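Local coordinates for protein ulvan Lyase-PL25 (Pseudoalteromonas sp. PLSV, PDB 5UAM) that cleaves ulvan, the sulfated cell-wall polysaccharide of green seaweeds, as a polysaccharide lyase of family 25 with a beta-propeller fold, at residues D23-N32 with T451-P462. Residues are numbered along the deposited sequence; the frame is centred on the assembly and turned at random.
Sequences DRQVGYFADN and TRSLVDLKTAMP
Arg452 reaches Phe29 across the loop of residues 27-29, and its long side chain ties that loop to the C-terminal helix. Its CB rests 3.7 Å from Tyr28 O. With CG anti to the backbone N (chi1 -178°) and the chain extended as far as NE, CD passes alongside Phe29, 3.7 Å from Phe29 O. At the tip, NH1 donates to Phe29 O (2.8 Å) in the carbonyl plane, while NE and NH2 grip a single oxygen, Asp456 OD2, side-on and from one face of the carboxylate. NH2 also bonds Gly78 O, and Leu457 CA lies over the rim of one guanidinium face. Arginine suits the place by offering several directed N-H groups on one flat head; a methionine in its place would probably leave Asp456 without its counter-charge and Phe29 O without this donor.

Beside it, Val26 and Arg452 pair through two backbone hydrogen bonds; past the non-hydrogen-bonded pair Gln25-Ser453, Leu454 N, already helical, donates to Arg24 O. Asp23 OD2 takes the Ser453 hydroxyl on its syn lone pair (2.6 Å), and OD1 accepts from Val455 N (3.0 Å). Ser453, the N-cap, accepts from Asp456 N, its short hydroxyl suiting both bonds. Leu457 CD1 packs on Tyr28 CD2 (3.6 Å). Unbranched Met461, bent at chi2 and chi3, brings CE to 3.3 Å from Asn32 CG and close to Asp31 OD1; Asn32 OD1 bonds Tyr57 OH. Strand 30-33 joins strand 439-444 in the last blade, the "Velcro" closure characteristic of beta-propellers, and ribbon 25-26/452-453 with its capped helix extends it.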
ATOM      1  N   ASP A  23      10.126 -33.441  12.116  1.00 43.66           N
ATOM      2  CA  ASP A  23       9.846 -32.037  11.828  1.00 41.60           C
ATOM      3  C   ASP A  23      10.879 -31.515  10.844  1.00 40.06           C
ATOM      4  O   ASP A  23      11.954 -32.094  10.684  1.00 39.87           O
ATOM      5  CB  ASP A  23       9.892 -31.208  13.117  1.00 30.02           C
ATOM      6  CG  ASP A  23       9.266 -29.831  12.961  1.00 36.97           C
ATOM      7  OD1 ASP A  23       8.483 -29.620  12.013  1.00 33.37           O
ATOM      8  OD2 ASP A  23       9.567 -28.963  13.804  1.00 37.29           O
ATOM      9  N   ARG A  24      10.527 -30.428  10.171  1.00 32.42           N
ATOM     10  CA  ARG A  24      11.446 -29.708   9.305  1.00 29.50           C
ATOM     11  C   ARG A  24      11.010 -28.254   9.261  1.00 27.93           C
ATOM     12  O   ARG A  24       9.861 -27.918   9.562  1.00 28.59           O
ATOM     13  CB  ARG A  24      11.503 -30.307   7.892  1.00 31.90           C
ATOM     14  CG  ARG A  24      10.197 -30.279   7.128  1.00 37.40           C
ATOM     15  CD  ARG A  24      10.244 -31.172   5.886  1.00 38.11           C
ATOM     16  NE  ARG A  24       8.900 -31.409   5.348  1.00 40.48           N
ATOM     17  CZ  ARG A  24       8.263 -30.599   4.509  1.00 41.37           C
ATOM     18  NH1 ARG A  24       8.839 -29.489   4.068  1.00 34.85           N
ATOM     19  NH2 ARG A  24       7.038 -30.904   4.098  1.00 46.76           N
ATOM     20  N   GLN A  25      11.947 -27.392   8.882  1.00 25.83           N
ATOM     21  CA  GLN A  25      11.679 -25.970   8.733  1.00 23.90           C
ATOM     22  C   GLN A  25      11.188 -25.709   7.317  1.00 24.57           C
ATOM     23  O   GLN A  25      11.761 -26.232   6.350  1.00 24.59           O
ATOM     24  CB  GLN A  25      12.954 -25.164   8.972  1.00 24.80           C
ATOM     25  CG  GLN A  25      13.453 -25.155  10.402  1.00 29.55           C
ATOM     26  CD  GLN A  25      12.534 -24.377  11.343  1.00 29.24           C
ATOM     27  OE1 GLN A  25      12.273 -23.163  11.182  1.00 27.30           O
ATOM     28  NE2 GLN A  25      12.039 -25.081  12.344  1.00 29.12           N
ATOM     29  N   VAL A  26      10.122 -24.931   7.204  1.00 20.57           N
ATOM     30  CA  VAL A  26       9.614 -24.498   5.910  1.00 21.53           C
ATOM     31  C   VAL A  26       9.762 -22.983   5.803  1.00 17.98           C
ATOM     32  O   VAL A  26       9.892 -22.264   6.797  1.00 18.33           O
ATOM     33  CB  VAL A  26       8.159 -24.962   5.651  1.00 21.10           C
ATOM     34  CG1 VAL A  26       8.098 -26.484   5.584  1.00 24.04           C
ATOM     35  CG2 VAL A  26       7.220 -24.448   6.710  1.00 20.53           C
ATOM     36  N   GLY A  27       9.719 -22.484   4.565  1.00 18.14           N
ATOM     37  CA  GLY A  27       9.948 -21.062   4.339  1.00 17.55           C
ATOM     38  C   GLY A  27       8.765 -20.161   4.618  1.00 16.87           C
ATOM     39  O   GLY A  27       8.930 -18.936   4.724  1.00 17.52           O
ATOM     40  N   TYR A  28       7.567 -20.729   4.721  1.00 16.75           N
ATOM     41  CA  TYR A  28       6.342 -19.982   4.888  1.00 16.01           C
ATOM     42  C   TYR A  28       5.842 -20.123   6.322  1.00 14.88           C
ATOM     43  O   TYR A  28       6.067 -21.150   6.971  1.00 16.85           O
ATOM     44  CB  TYR A  28       5.286 -20.439   3.868  1.00 17.66           C
ATOM     45  CG  TYR A  28       5.054 -21.930   3.847  1.00 17.95           C
ATOM     46  CD1 TYR A  28       5.872 -22.769   3.121  1.00 18.78           C
ATOM     47  CD2 TYR A  28       3.997 -22.496   4.542  1.00 17.97           C
ATOM     48  CE1 TYR A  28       5.657 -24.146   3.107  1.00 21.72           C
ATOM     49  CE2 TYR A  28       3.770 -23.847   4.530  1.00 19.92           C
ATOM     50  CZ  TYR A  28       4.597 -24.679   3.805  1.00 19.54           C
ATOM     51  OH  TYR A  28       4.419 -26.057   3.762  1.00 24.31           O
ATOM     52  N   PHE A  29       5.173 -19.081   6.806  1.00 14.36           N
ATOM     53  CA  PHE A  29       4.659 -19.052   8.168  1.00 14.26           C
ATOM     54  C   PHE A  29       3.157 -19.282   8.248  1.00 16.27           C
ATOM     55  O   PHE A  29       2.639 -19.461   9.351  1.00 16.72           O
ATOM     56  CB  PHE A  29       5.024 -17.731   8.866  1.00 14.54           C
ATOM     57  CG  PHE A  29       4.353 -16.514   8.272  1.00 13.71           C
ATOM     58  CD1 PHE A  29       3.084 -16.136   8.675  1.00 13.91           C
ATOM     59  CD2 PHE A  29       5.004 -15.741   7.328  1.00 14.24           C
ATOM     60  CE1 PHE A  29       2.464 -15.041   8.121  1.00 12.47           C
ATOM     61  CE2 PHE A  29       4.388 -14.627   6.772  1.00 13.71           C
ATOM     62  CZ  PHE A  29       3.108 -14.286   7.165  1.00 13.30           C
ATOM     63  N   ALA A  30       2.461 -19.288   7.109  1.00 14.47           N
ATOM     64  CA  ALA A  30       1.039 -19.570   7.028  1.00 15.38           C
ATOM     65  C   ALA A  30       0.739 -20.019   5.607  1.00 16.38           C
ATOM     66  O   ALA A  30       1.492 -19.729   4.674  1.00 16.61           O
ATOM     67  CB  ALA A  30       0.203 -18.333   7.370  1.00 15.17           C
ATOM     68  N   ASP A  31      -0.377 -20.728   5.448  1.00 15.66           N
ATOM     69  CA  ASP A  31      -0.726 -21.279   4.141  1.00 16.64           C
ATOM     70  C   ASP A  31      -2.200 -21.083   3.796  1.00 15.06           C
ATOM     71  O   ASP A  31      -2.766 -21.871   3.039  1.00 17.37           O
ATOM     72  CB  ASP A  31      -0.349 -22.754   4.045  1.00 17.66           C
ATOM     73  CG  ASP A  31      -1.047 -23.614   5.075  1.00 17.39           C
ATOM     74  OD1 ASP A  31      -1.840 -23.087   5.872  1.00 22.27           O
ATOM     75  OD2 ASP A  31      -0.799 -24.837   5.045  1.00 25.33           O
ATOM     76  N   ASN A  32      -2.815 -20.002   4.291  1.00 14.78           N
ATOM     77  CA  ASN A  32      -4.245 -19.772   4.094  1.00 16.10           C
ATOM     78  C   ASN A  32      -4.564 -18.425   3.454  1.00 14.70           C
ATOM     79  O   ASN A  32      -5.710 -17.986   3.523  1.00 16.91           O
ATOM     80  CB  ASN A  32      -5.018 -19.918   5.409  1.00 17.13           C
ATOM     81  CG  ASN A  32      -4.651 -18.879   6.430  1.00 19.07           C
ATOM     82  OD1 ASN A  32      -3.663 -18.154   6.298  1.00 16.15           O
ATOM     83  ND2 ASN A  32      -5.476 -18.783   7.482  1.00 25.27           N
ATOM     84  N   THR A 451      12.195 -18.928   8.473  1.00 17.34           N
ATOM     85  CA  THR A 451      11.533 -20.225   8.442  1.00 16.74           C
ATOM     86  C   THR A 451      10.675 -20.463   9.680  1.00 17.67           C
ATOM     87  O   THR A 451      10.794 -19.786  10.713  1.00 17.52           O
ATOM     88  CB  THR A 451      12.541 -21.361   8.283  1.00 18.69           C
ATOM     89  OG1 THR A 451      13.408 -21.442   9.421  1.00 20.80           O
ATOM     90  CG2 THR A 451      13.399 -21.167   7.013  1.00 20.80           C
ATOM     91  N   ARG A 452       9.787 -21.443   9.546  1.00 18.64           N
ATOM     92  CA  ARG A 452       8.914 -21.877  10.628  1.00 17.04           C
ATOM     93  C   ARG A 452       8.891 -23.401  10.685  1.00 18.42           C
ATOM     94  O   ARG A 452       8.937 -24.072   9.652  1.00 19.34           O
ATOM     95  CB  ARG A 452       7.491 -21.379  10.408  1.00 14.85           C
ATOM     96  CG  ARG A 452       6.536 -21.759  11.532  1.00 15.96           C
ATOM     97  CD  ARG A 452       5.196 -21.012  11.453  1.00 15.86           C
ATOM     98  NE  ARG A 452       4.468 -21.184  12.713  1.00 16.64           N
ATOM     99  CZ  ARG A 452       3.341 -20.546  13.033  1.00 15.41           C
ATOM    100  NH1 ARG A 452       2.757 -19.740  12.161  1.00 15.72           N
ATOM    101  NH2 ARG A 452       2.817 -20.706  14.228  1.00 17.78           N
ATOM    102  N   SER A 453       8.823 -23.949  11.894  1.00 19.06           N
ATOM    103  CA  SER A 453       8.641 -25.383  12.064  1.00 21.41           C
ATOM    104  C   SER A 453       7.326 -25.806  11.436  1.00 21.18           C
ATOM    105  O   SER A 453       6.274 -25.233  11.722  1.00 20.27           O
ATOM    106  CB  SER A 453       8.617 -25.706  13.555  1.00 24.01           C
ATOM    107  OG  SER A 453       7.949 -26.919  13.820  1.00 26.02           O
ATOM    108  N   LEU A 454       7.370 -26.862  10.622  1.00 24.11           N
ATOM    109  CA  LEU A 454       6.146 -27.338   9.990  1.00 23.90           C
ATOM    110  C   LEU A 454       5.170 -27.903  11.021  1.00 24.06           C
ATOM    111  O   LEU A 454       3.959 -27.681  10.916  1.00 30.29           O
ATOM    112  CB  LEU A 454       6.482 -28.398   8.943  1.00 30.92           C
ATOM    113  CG  LEU A 454       5.300 -28.927   8.131  1.00 32.43           C
ATOM    114  CD1 LEU A 454       4.529 -27.802   7.466  1.00 36.52           C
ATOM    115  CD2 LEU A 454       5.814 -29.935   7.104  1.00 39.44           C
ATOM    116  N   VAL A 455       5.680 -28.606  12.029  1.00 23.79           N
ATOM    117  CA  VAL A 455       4.819 -29.110  13.102  1.00 25.13           C
ATOM    118  C   VAL A 455       4.109 -27.948  13.788  1.00 28.14           C
ATOM    119  O   VAL A 455       2.908 -28.008  14.076  1.00 28.81           O
ATOM    120  CB  VAL A 455       5.649 -29.922  14.104  1.00 28.06           C
ATOM    121  CG1 VAL A 455       4.844 -30.211  15.374  1.00 35.39           C
ATOM    122  CG2 VAL A 455       6.099 -31.236  13.466  1.00 35.08           C
ATOM    123  N   ASP A 456       4.859 -26.889  14.088  1.00 24.78           N
ATOM    124  CA  ASP A 456       4.282 -25.711  14.728  1.00 21.45           C
ATOM    125  C   ASP A 456       3.220 -25.078  13.850  1.00 24.17           C
ATOM    126  O   ASP A 456       2.148 -24.691  14.338  1.00 25.80           O
ATOM    127  CB  ASP A 456       5.394 -24.705  15.008  1.00 21.01           C
ATOM    128  CG  ASP A 456       4.900 -23.483  15.745  1.00 23.49           C
ATOM    129  OD1 ASP A 456       4.396 -23.654  16.872  1.00 29.21           O
ATOM    130  OD2 ASP A 456       5.035 -22.368  15.216  1.00 21.19           O
ATOM    131  N   LEU A 457       3.507 -24.946  12.559  1.00 21.62           N
ATOM    132  CA  LEU A 457       2.574 -24.295  11.644  1.00 21.02           C
ATOM    133  C   LEU A 457       1.281 -25.088  11.573  1.00 27.42           C
ATOM    134  O   LEU A 457       0.189 -24.529  11.696  1.00 29.33           O
ATOM    135  CB  LEU A 457       3.214 -24.165  10.257  1.00 22.61           C
ATOM    136  CG  LEU A 457       2.455 -23.416   9.143  1.00 27.42           C
ATOM    137  CD1 LEU A 457       3.428 -22.851   8.122  1.00 36.09           C
ATOM    138  CD2 LEU A 457       1.442 -24.318   8.435  1.00 36.20           C
ATOM    139  N   LYS A 458       1.392 -26.403  11.401  1.00 29.62           N
ATOM    140  CA  LYS A 458       0.199 -27.238  11.296  1.00 32.36           C
ATOM    141  C   LYS A 458      -0.650 -27.156  12.560  1.00 33.17           C
ATOM    142  O   LYS A 458      -1.883 -27.099  12.484  1.00 44.83           O
ATOM    143  CB  LYS A 458       0.596 -28.685  10.994  1.00 35.78           C
ATOM    144  CG  LYS A 458       1.231 -28.871   9.616  1.00 42.10           C
ATOM    145  N   THR A 459      -0.016 -27.163  13.731  1.00 26.91           N
ATOM    146  CA  THR A 459      -0.762 -27.011  14.973  1.00 28.48           C
ATOM    147  C   THR A 459      -1.503 -25.672  15.004  1.00 25.09           C
ATOM    148  O   THR A 459      -2.626 -25.584  15.518  1.00 31.86           O
ATOM    149  CB  THR A 459       0.200 -27.116  16.160  1.00 30.31           C
ATOM    150  OG1 THR A 459       0.892 -28.378  16.116  1.00 41.21           O
ATOM    151  CG2 THR A 459      -0.553 -27.014  17.478  1.00 38.44           C
ATOM    152  N   ALA A 460      -0.892 -24.630  14.462  1.00 24.82           N
ATOM    153  CA  ALA A 460      -1.456 -23.292  14.590  1.00 24.84           C
ATOM    154  C   ALA A 460      -2.497 -22.973  13.526  1.00 30.88           C
ATOM    155  O   ALA A 460      -3.322 -22.076  13.742  1.00 30.42           O
ATOM    156  CB  ALA A 460      -0.351 -22.241  14.508  1.00 26.09           C
ATOM    157  N   MET A 461      -2.487 -23.654  12.391  1.00 30.57           N
ATOM    158  CA  MET A 461      -3.306 -23.183  11.277  1.00 34.21           C
ATOM    159  C   MET A 461      -4.785 -23.414  11.586  1.00 39.00           C
ATOM    160  O   MET A 461      -5.178 -24.556  11.872  1.00 45.04           O
ATOM    161  CB  MET A 461      -2.893 -23.824   9.957  1.00 28.23           C
ATOM    162  CG  MET A 461      -1.604 -23.240   9.344  1.00 29.20           C
ATOM    163  SD  MET A 461      -1.481 -21.415   9.197  1.00 26.12           S
ATOM    164  CE  MET A 461      -2.920 -21.064   8.208  1.00 27.33           C
ATOM    165  N   PRO A 462      -5.642 -22.359  11.570  1.00 50.51           N
ATOM    166  CA  PRO A 462      -7.038 -22.481  12.017  1.00 56.62           C
ATOM    167  C   PRO A 462      -7.939 -23.207  11.014  1.00 57.58           C
ATOM    168  O   PRO A 462      -7.868 -24.435  10.906  1.00 63.48           O
ATOM    169  CB  PRO A 462      -7.491 -21.010  12.174  1.00 55.18           C
ATOM    170  CG  PRO A 462      -6.238 -20.165  11.992  1.00 47.07           C
ATOM    171  CD  PRO A 462      -5.358 -20.978  11.122  1.00 50.10           C
TER